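Local coordinates for lipoprotein, putative (Bacillus anthracis, PDB 4O4A) that is of unknown function but, as a putative lipoprotein, is probably held at the bacterial cell envelope and may bind lipid, at residues E26-I31 and V83-Y88; D41-Y46 and F121-V126; I31-E36 and V62-A67. One frame throughout, in Å; residues are numbered along the deposited sequence.

Contact 1: residues E26-I31 and V83-Y88; sequences ETTDTI and VNDLYY
Asn84 and Asp29 clasp each other through two hydrogen bonds, and they illustrate how side chains can hold two chain segments together just ahead of the point where strand hydrogen bonding begins. The Asn84 carbonyl, OD1, takes the backbone N of Asp29 at 2.8 Å, in its own plane and on a lone pair. The amide nitrogen ND2 reaches the carboxylate OD1 of Asp29 at 2.8 Å, with the acceptor almost in the amide plane. The carboxylate plane is turned 60° from the amide, and ND2 meets OD1 of Asp29 nearly along its C-O axis. Asn84 CG sits between its backbone N and carbonyl carbon (chi1 67°), which brings the amide back over residues 27-29.

The side chains of Thr28 and Asp85 cross at about a right angle. The hydroxyl OG1 of Thr28 donates to OD1 of Asp85 at 2.6 Å, arriving from above the carboxylate plane, and it also accepts the backbone N of Asn84 at 3.0 Å. This hydroxyl is therefore gripped from two directions. The same Asp85 OD1 takes a weak bond from Thr30 N, while the side chains of Thr30 and Asp85 lie alongside, pointing the same way. Regular parallel pairing then starts, with Leu86 N donating to Thr30 O at 3.0 Å. Ile31 and Leu86 turn their side chains to the same face, where Ile31 CG2 comes to 3.8 Å from Tyr88 CD1.

Phe60 of strand 60-64 packs on both Ile31 and Leu86. Strand 30-35 lies between strands 60-64 and 86-90, with strand 96-98 beyond the latter touching Leu86 and Tyr88, and the Tyr87 ring meets that of Tyr32 in a nearly parallel arrangement.

Contact 2: residues D41-Y46 and F121-V126; sequences DLIVVY and FANLEV
An antiparallel strand pair at the heart of a four-stranded mixed sheet brings Leu42 opposite Leu124 and Val44 opposite Ala122, both as hydrogen-bonded pairs. Leu124 N donates to Leu42 O at 2.9 Å and Ala122 N to Val44 O at 2.9 Å, and in each pair the other N-H bonds back, Leu42 N to Leu124 O and Val44 N to Ala122 O. On the face carrying these four residues the contact is hydrocarbon: the CB atoms of Leu42 and Leu124 stand 4.0 Å apart, and Leu42 CD1 reaches diagonally to Val126 CG1. Val44 also meets Phe65, a residue leading on from the other sheet.

The other face of the sheet, bearing Asp41, Ile43, Val45, Phe121, Asn123 and Glu125, is the one on which helix 149-166 packs. Tucked close to both N and C of its own backbone (chi1 61°), CG of Phe121 carries the ring away from strand 41-45 towards Met154 of that helix. Asn123 lies alongside Ile43, its OD1 3.5 Å from Ile43 CG1, while its ND2 is hydrogen-bonded to Ser108 on the neighbouring strand 104-114.

Asp41 and Glu125 run side by side in the same direction, with Asp41 OD1 and Glu125 OE1 4.1 Å apart and the carboxylate planes 64° from each other. Arg140 forms a salt bridge with each of them, through NH1 to Asp41 OD2 and NH2 to Glu125 OE2, and its positive charge would be expected to offset the closeness of the two acids. A sulfate ion, probably from the crystallisation liquor, lies about 5 Å from the Asp41 side chain.

Contact 3: residues I31-E36 and V62-A67; sequences IYLIPE and VVTFAA
Phe65 packs against Tyr32, Ile34 and Pro35, with its first-shell neighbours arranged round the ring. Its CE2 comes to 3.9 Å from Tyr32 CD1, the two side chains crossing at a slant. Ile34 runs beside it in the same direction, CG1 to Phe65 CD2 at 3.9 Å, and the carbonyl O of Leu33 meets the ring at its edge. Val63, two residues earlier and still in the strand, puts CG1 over one face of Phe65, offset toward the rim, while Val63 CB touches Tyr32 CD1 at 3.8 Å. On the sheet face carrying Ile31, Leu33, Val62 and Thr64, Leu33 CD1 rests against both Val62 CG1 and Thr64 OG1, at 3.6 Å from each.

What places these groups is parallel pairing, strand 31-35 against 62-64. Val63 N donates to Ile31 O at 2.8 Å, Leu33 N to Val63 O at 2.7 Å and Phe65 N to Leu33 O at 3.0 Å. Further out, Leu42 of strand 40-45 packs on Ile34 and Phe65, and Val44 on Val63.

Pro35 has no N-H to continue the series; instead its ring carbon CD rests 4.0 Å from Phe65 CB. The chemistry thus implies a pairing fixed by backbone polarity as far as Phe65 N and carried on beyond it by apolar contact.

In the fold
From the N terminus, the chain runs through 26-31 into strand 30-35, which serves two contacts that share Ile31. Contact 3 closes the shorter loop, bringing 62-67 back beside 31-36; contact 1 closes a longer one with 83-88, and contact 3 is nested inside it. Strand 40-45 starts within both loops but finds its partner, 121-126, only after both have closed, so contact 2 crosses the other two. Contacts 1 and 3 build neighbouring parts of the five-stranded sheet, while contact 2 lies in the four-stranded one. The sheets meet where Phe65 packs on Leu42 and Val44, and where Tyr87 touches Leu124.

Contact 1: residues E26-I31 and V83-Y88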
loop_
_atom_site.group_PDB
_atom_site.type_symbol
_atom_site.label_atom_id
_atom_site.label_comp_id
_atom_site.label_asym_id
_atom_site.label_seq_id
_atom_site.Cartn_x
_atom_site.Cartn_y
_atom_site.Cartn_z
ATOM N N GLU B 26 -14.093 41.432 20.062
ATOM C CA GLU B 26 -12.967 40.511 19.983
ATOM C C GLU B 26 -13.026 39.680 18.724
ATOM O O GLU B 26 -14.034 39.030 18.470
ATOM C CB GLU B 26 -12.969 39.565 21.181
ATOM C CG GLU B 26 -12.492 40.223 22.462
ATOM C CD GLU B 26 -10.988 40.443 22.501
ATOM O OE1 GLU B 26 -10.301 40.082 21.528
ATOM O OE2 GLU B 26 -10.484 40.964 23.516
ATOM N N THR B 27 -11.958 39.731 17.933
ATOM C CA THR B 27 -11.827 38.921 16.729
ATOM C C THR B 27 -10.498 38.148 16.767
ATOM O O THR B 27 -9.642 38.403 17.614
ATOM C CB THR B 27 -11.924 39.765 15.439
ATOM O OG1 THR B 27 -10.881 40.733 15.421
ATOM C CG2 THR B 27 -13.252 40.487 15.349
ATOM N N THR B 28 -10.327 37.208 15.848
ATOM C CA THR B 28 -9.109 36.367 15.812
ATOM C C THR B 28 -7.895 37.040 15.184
ATOM O O THR B 28 -6.770 36.648 15.468
ATOM C CB THR B 28 -9.340 34.991 15.121
ATOM O OG1 THR B 28 -9.986 35.171 13.853
ATOM C CG2 THR B 28 -10.200 34.089 16.014
ATOM N N ASP B 29 -8.137 38.012 14.306
ATOM C CA ASP B 29 -7.097 38.778 13.656
ATOM C C ASP B 29 -5.813 38.021 13.383
ATOM O O ASP B 29 -4.766 38.369 13.939
ATOM C CB ASP B 29 -6.762 39.967 14.545
ATOM C CG ASP B 29 -7.942 40.832 14.820
ATOM O OD1 ASP B 29 -8.854 40.887 13.966
ATOM O OD2 ASP B 29 -7.942 41.494 15.880
ATOM N N THR B 30 -5.878 36.978 12.565
ATOM C CA THR B 30 -4.667 36.255 12.203
ATOM C C THR B 30 -4.543 36.097 10.685
ATOM O O THR B 30 -5.513 35.809 10.001
ATOM C CB THR B 30 -4.601 34.879 12.860
ATOM O OG1 THR B 30 -4.681 35.050 14.271
ATOM C CG2 THR B 30 -3.284 34.173 12.506
ATOM N N ILE B 31 -3.324 36.285 10.195
ATOM C CA ILE B 31 -3.000 36.135 8.796
ATOM C C ILE B 31 -2.086 34.936 8.686
ATOM O O ILE B 31 -1.079 34.864 9.394
ATOM C CB ILE B 31 -2.244 37.358 8.264
ATOM C CG1 ILE B 31 -3.194 38.537 8.134
ATOM C CG2 ILE B 31 -1.640 37.063 6.904
ATOM C CD1 ILE B 31 -2.518 39.824 7.710
ATOM N N VAL B 83 -14.112 34.761 14.143
ATOM C CA VAL B 83 -13.091 34.426 13.153
ATOM C C VAL B 83 -13.099 35.366 11.965
ATOM O O VAL B 83 -14.088 35.459 11.238
ATOM C CB VAL B 83 -13.247 32.989 12.630
ATOM C CG1 VAL B 83 -12.193 32.691 11.557
ATOM C CG2 VAL B 83 -13.133 31.997 13.778
ATOM N N ASN B 84 -12.001 36.082 11.781
ATOM C CA ASN B 84 -11.861 36.972 10.630
ATOM C C ASN B 84 -10.461 36.789 10.043
ATOM O O ASN B 84 -9.878 37.718 9.528
ATOM C CB ASN B 84 -12.070 38.423 11.040
ATOM C CG ASN B 84 -10.970 38.910 11.939
ATOM O OD1 ASN B 84 -10.376 38.113 12.676
ATOM N ND2 ASN B 84 -10.675 40.204 11.884
ATOM N N ASP B 85 -9.961 35.564 10.056
ATOM C CA ASP B 85 -8.618 35.287 9.571
ATOM C C ASP B 85 -8.509 35.392 8.052
ATOM O O ASP B 85 -9.487 35.220 7.344
ATOM C CB ASP B 85 -8.186 33.887 10.002
ATOM C CG ASP B 85 -8.225 33.692 11.516
ATOM O OD1 ASP B 85 -8.028 34.678 12.276
ATOM O OD2 ASP B 85 -8.430 32.531 11.937
ATOM N N LEU B 86 -7.310 35.704 7.572
ATOM C CA LEU B 86 -7.017 35.802 6.145
ATOM C C LEU B 86 -5.919 34.804 5.806
ATOM O O LEU B 86 -5.028 34.544 6.619
ATOM C CB LEU B 86 -6.571 37.207 5.788
ATOM C CG LEU B 86 -7.619 38.299 6.030
ATOM C CD1 LEU B 86 -7.027 39.674 5.796
ATOM C CD2 LEU B 86 -8.843 38.079 5.140
ATOM N N TYR B 87 -5.996 34.221 4.622
ATOM C CA TYR B 87 -5.032 33.217 4.202
ATOM C C TYR B 87 -4.409 33.610 2.869
ATOM O O TYR B 87 -5.079 34.126 1.976
ATOM C CB TYR B 87 -5.716 31.852 4.095
ATOM C CG TYR B 87 -6.530 31.472 5.321
ATOM C CD1 TYR B 87 -5.970 30.752 6.364
ATOM C CD2 TYR B 87 -7.862 31.817 5.421
ATOM C CE1 TYR B 87 -6.702 30.397 7.492
ATOM C CE2 TYR B 87 -8.612 31.464 6.535
ATOM C CZ TYR B 87 -8.024 30.755 7.571
ATOM O OH TYR B 87 -8.757 30.416 8.701
ATOM N N TYR B 88 -3.108 33.400 2.749
ATOM C CA TYR B 88 -2.418 33.715 1.524
ATOM C C TYR B 88 -1.357 32.699 1.245
ATOM O O TYR B 88 -0.862 32.046 2.166
ATOM C CB TYR B 88 -1.690 35.037 1.647
ATOM C CG TYR B 88 -2.527 36.241 1.969
ATOM C CD1 TYR B 88 -2.796 36.583 3.270
ATOM C CD2 TYR B 88 -2.976 37.091 0.971
ATOM C CE1 TYR B 88 -3.516 37.717 3.565
ATOM C CE2 TYR B 88 -3.697 38.225 1.267
ATOM C CZ TYR B 88 -3.961 38.526 2.559
ATOM O OH TYR B 88 -4.690 39.648 2.846
#

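Contact 2: residues D41-Y46 and F121-V126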
loop_
_atom_site.group_PDB
_atom_site.type_symbol
_atom_site.label_atom_id
_atom_site.label_comp_id
_atom_site.label_asym_id
_atom_site.label_seq_id
_atom_site.Cartn_x
_atom_site.Cartn_y
_atom_site.Cartn_z
ATOM N N ASP B 41 -1.173 19.163 5.484
ATOM C CA ASP B 41 -1.359 19.496 6.878
ATOM C C ASP B 41 -0.506 20.652 7.319
ATOM O O ASP B 41 0.620 20.782 6.883
ATOM C CB ASP B 41 -1.019 18.286 7.717
ATOM C CG ASP B 41 -1.876 17.093 7.373
ATOM O OD1 ASP B 41 -3.117 17.232 7.392
ATOM O OD2 ASP B 41 -1.314 16.018 7.083
ATOM N N LEU B 42 -1.065 21.490 8.193
ATOM C CA LEU B 42 -0.377 22.648 8.728
ATOM C C LEU B 42 -0.453 22.619 10.246
ATOM O O LEU B 42 -1.490 22.274 10.833
ATOM C CB LEU B 42 -1.015 23.936 8.232
ATOM C CG LEU B 42 -0.932 24.191 6.743
ATOM C CD1 LEU B 42 -1.807 25.370 6.364
ATOM C CD2 LEU B 42 0.496 24.435 6.317
ATOM N N ILE B 43 0.643 22.993 10.882
ATOM C CA ILE B 43 0.683 23.018 12.318
ATOM C C ILE B 43 1.333 24.294 12.821
ATOM O O ILE B 43 2.371 24.723 12.322
ATOM C CB ILE B 43 1.453 21.817 12.876
ATOM C CG1 ILE B 43 0.829 20.505 12.388
ATOM C CG2 ILE B 43 1.460 21.867 14.388
ATOM C CD1 ILE B 43 1.514 19.241 12.877
ATOM N N VAL B 44 0.689 24.895 13.814
ATOM C CA VAL B 44 1.206 26.081 14.464
ATOM C C VAL B 44 1.354 25.719 15.917
ATOM O O VAL B 44 0.414 25.190 16.521
ATOM C CB VAL B 44 0.242 27.265 14.374
ATOM C CG1 VAL B 44 0.866 28.485 15.034
ATOM C CG2 VAL B 44 -0.086 27.579 12.930
ATOM N N VAL B 45 2.521 25.960 16.486
ATOM C CA VAL B 45 2.731 25.648 17.897
ATOM C C VAL B 45 3.110 26.922 18.609
ATOM O O VAL B 45 4.025 27.624 18.190
ATOM C CB VAL B 45 3.818 24.603 18.108
ATOM C CG1 VAL B 45 3.960 24.292 19.598
ATOM C CG2 VAL B 45 3.491 23.341 17.336
ATOM N N TYR B 46 2.396 27.211 19.685
ATOM C CA TYR B 46 2.610 28.430 20.440
ATOM C C TYR B 46 3.371 28.201 21.738
ATOM O O TYR B 46 3.632 27.064 22.150
ATOM C CB TYR B 46 1.253 29.058 20.778
ATOM C CG TYR B 46 0.471 29.549 19.574
ATOM C CD1 TYR B 46 -0.273 28.671 18.806
ATOM C CD2 TYR B 46 0.459 30.895 19.235
ATOM C CE1 TYR B 46 -0.988 29.119 17.711
ATOM C CE2 TYR B 46 -0.253 31.356 18.150
ATOM C CZ TYR B 46 -0.975 30.458 17.388
ATOM O OH TYR B 46 -1.705 30.918 16.318
ATOM N N PHE B 121 -1.540 24.394 20.445
ATOM C CA PHE B 121 -1.301 24.183 19.014
ATOM C C PHE B 121 -2.568 24.236 18.190
ATOM O O PHE B 121 -3.687 24.165 18.716
ATOM C CB PHE B 121 -0.656 22.832 18.786
ATOM C CG PHE B 121 -1.499 21.680 19.253
ATOM C CD1 PHE B 121 -2.505 21.183 18.458
ATOM C CD2 PHE B 121 -1.282 21.097 20.494
ATOM C CE1 PHE B 121 -3.284 20.128 18.887
ATOM C CE2 PHE B 121 -2.059 20.042 20.927
ATOM C CZ PHE B 121 -3.063 19.561 20.122
ATOM N N ALA B 122 -2.373 24.337 16.880
ATOM C CA ALA B 122 -3.469 24.368 15.955
ATOM C C ALA B 122 -3.148 23.514 14.752
ATOM O O ALA B 122 -2.031 23.542 14.229
ATOM C CB ALA B 122 -3.753 25.793 15.525
ATOM N N ASN B 123 -4.149 22.763 14.311
ATOM C CA ASN B 123 -4.037 21.913 13.147
ATOM C C ASN B 123 -4.922 22.422 12.051
ATOM O O ASN B 123 -6.137 22.553 12.227
ATOM C CB ASN B 123 -4.443 20.493 13.487
ATOM C CG ASN B 123 -3.377 19.749 14.219
ATOM O OD1 ASN B 123 -2.299 19.549 13.685
ATOM N ND2 ASN B 123 -3.682 19.287 15.433
ATOM N N LEU B 124 -4.314 22.750 10.925
ATOM C CA LEU B 124 -5.049 23.195 9.771
ATOM C C LEU B 124 -4.578 22.387 8.600
ATOM O O LEU B 124 -3.596 21.673 8.676
ATOM C CB LEU B 124 -4.798 24.658 9.452
ATOM C CG LEU B 124 -5.229 25.698 10.468
ATOM C CD1 LEU B 124 -4.069 25.923 11.412
ATOM C CD2 LEU B 124 -5.581 27.007 9.779
ATOM N N GLU B 125 -5.275 22.543 7.495
ATOM C CA GLU B 125 -4.952 21.822 6.308
ATOM C C GLU B 125 -5.263 22.722 5.146
ATOM O O GLU B 125 -6.272 23.437 5.148
ATOM C CB GLU B 125 -5.786 20.556 6.270
ATOM C CG GLU B 125 -5.471 19.628 5.131
ATOM C CD GLU B 125 -6.327 18.379 5.135
ATOM O OE1 GLU B 125 -6.959 18.063 6.163
ATOM O OE2 GLU B 125 -6.368 17.705 4.085
ATOM N N VAL B 126 -4.408 22.685 4.138
ATOM C CA VAL B 126 -4.606 23.518 2.966
ATOM C C VAL B 126 -4.602 22.657 1.732
ATOM O O VAL B 126 -3.978 21.577 1.706
ATOM C CB VAL B 126 -3.491 24.575 2.844
ATOM C CG1 VAL B 126 -2.121 23.923 2.678
ATOM C CG2 VAL B 126 -3.753 25.516 1.691
#

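Contact 3: residues I31-E36 and V62-A67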
loop_
_atom_site.group_PDB
_atom_site.type_symbol
_atom_site.label_atom_id
_atom_site.label_comp_id
_atom_site.label_asym_id
_atom_site.label_seq_id
_atom_site.Cartn_x
_atom_site.Cartn_y
_atom_site.Cartn_z
ATOM N N ILE B 31 -3.324 36.285 10.195
ATOM C CA ILE B 31 -3.000 36.135 8.796
ATOM C C ILE B 31 -2.086 34.936 8.686
ATOM O O ILE B 31 -1.079 34.864 9.394
ATOM C CB ILE B 31 -2.244 37.358 8.264
ATOM C CG1 ILE B 31 -3.194 38.537 8.134
ATOM C CG2 ILE B 31 -1.640 37.063 6.904
ATOM C CD1 ILE B 31 -2.518 39.824 7.710
ATOM N N TYR B 32 -2.435 33.995 7.818
ATOM C CA TYR B 32 -1.620 32.810 7.625
ATOM C C TYR B 32 -0.955 32.888 6.269
ATOM O O TYR B 32 -1.629 33.049 5.266
ATOM C CB TYR B 32 -2.475 31.546 7.704
ATOM C CG TYR B 32 -3.103 31.329 9.052
ATOM C CD1 TYR B 32 -2.442 30.611 10.038
ATOM C CD2 TYR B 32 -4.355 31.854 9.356
ATOM C CE1 TYR B 32 -3.027 30.406 11.283
ATOM C CE2 TYR B 32 -4.944 31.670 10.598
ATOM C CZ TYR B 32 -4.278 30.943 11.555
ATOM O OH TYR B 32 -4.859 30.749 12.779
ATOM N N LEU B 33 0.368 32.772 6.252
ATOM C CA LEU B 33 1.125 32.795 5.013
ATOM C C LEU B 33 1.643 31.400 4.730
ATOM O O LEU B 33 2.450 30.865 5.488
ATOM C CB LEU B 33 2.288 33.759 5.129
ATOM C CG LEU B 33 1.884 35.168 5.542
ATOM C CD1 LEU B 33 3.109 36.058 5.636
ATOM C CD2 LEU B 33 0.880 35.760 4.568
ATOM N N ILE B 34 1.151 30.803 3.654
ATOM C CA ILE B 34 1.544 29.469 3.267
ATOM C C ILE B 34 2.439 29.504 2.019
ATOM O O ILE B 34 2.148 30.207 1.057
ATOM C CB ILE B 34 0.309 28.598 2.895
ATOM C CG1 ILE B 34 -0.629 28.376 4.076
ATOM C CG2 ILE B 34 0.755 27.233 2.408
ATOM C CD1 ILE B 34 -1.539 29.527 4.383
ATOM N N PRO B 35 3.528 28.735 2.018
ATOM C CA PRO B 35 4.310 28.682 0.784
ATOM C C PRO B 35 3.429 28.174 -0.353
ATOM O O PRO B 35 2.750 27.165 -0.198
ATOM C CB PRO B 35 5.414 27.688 1.123
ATOM C CG PRO B 35 5.618 27.870 2.583
ATOM C CD PRO B 35 4.237 28.111 3.143
ATOM N N GLU B 36 3.445 28.865 -1.484
ATOM C CA GLU B 36 2.568 28.524 -2.616
ATOM C C GLU B 36 2.621 27.083 -3.099
ATOM O O GLU B 36 1.615 26.543 -3.554
ATOM C CB GLU B 36 2.859 29.435 -3.802
ATOM C CG GLU B 36 4.232 29.252 -4.409
ATOM C CD GLU B 36 4.480 30.198 -5.559
ATOM O OE1 GLU B 36 3.584 31.022 -5.859
ATOM O OE2 GLU B 36 5.580 30.121 -6.156
ATOM N N VAL B 62 0.728 37.595 12.361
ATOM C CA VAL B 62 1.105 36.933 11.115
ATOM C C VAL B 62 1.830 35.632 11.346
ATOM O O VAL B 62 2.900 35.619 11.925
ATOM C CB VAL B 62 2.014 37.836 10.262
ATOM C CG1 VAL B 62 2.281 37.201 8.905
ATOM C CG2 VAL B 62 1.378 39.197 10.068
ATOM N N VAL B 63 1.234 34.546 10.865
ATOM C CA VAL B 63 1.826 33.232 10.965
ATOM C C VAL B 63 2.434 32.903 9.628
ATOM O O VAL B 63 1.739 32.876 8.621
ATOM C CB VAL B 63 0.796 32.151 11.312
ATOM C CG1 VAL B 63 1.430 30.769 11.211
ATOM C CG2 VAL B 63 0.237 32.370 12.704
ATOM N N THR B 64 3.739 32.661 9.624
ATOM C CA THR B 64 4.460 32.306 8.416
ATOM C C THR B 64 4.894 30.877 8.536
ATOM O O THR B 64 5.668 30.535 9.423
ATOM C CB THR B 64 5.707 33.167 8.220
ATOM O OG1 THR B 64 5.313 34.516 7.959
ATOM C CG2 THR B 64 6.506 32.670 7.047
ATOM N N PHE B 65 4.375 30.030 7.662
ATOM C CA PHE B 65 4.736 28.634 7.695
ATOM C C PHE B 65 6.038 28.419 6.972
ATOM O O PHE B 65 6.332 29.073 5.989
ATOM C CB PHE B 65 3.646 27.755 7.062
ATOM C CG PHE B 65 2.390 27.674 7.876
ATOM C CD1 PHE B 65 2.345 26.887 9.018
ATOM C CD2 PHE B 65 1.251 28.376 7.505
ATOM C CE1 PHE B 65 1.194 26.809 9.788
ATOM C CE2 PHE B 65 0.090 28.303 8.266
ATOM C CZ PHE B 65 0.062 27.518 9.409
ATOM N N ALA B 66 6.813 27.476 7.470
ATOM C CA ALA B 66 8.036 27.105 6.824
ATOM C C ALA B 66 7.654 26.197 5.644
ATOM O O ALA B 66 6.493 25.808 5.487
ATOM C CB ALA B 66 8.932 26.370 7.799
ATOM N N ALA B 67 8.639 25.824 4.839
ATOM C CA ALA B 67 8.396 24.963 3.678
ATOM C C ALA B 67 7.701 23.633 4.017
ATOM O O ALA B 67 6.993 23.082 3.177
ATOM C CB ALA B 67 9.697 24.703 2.951
#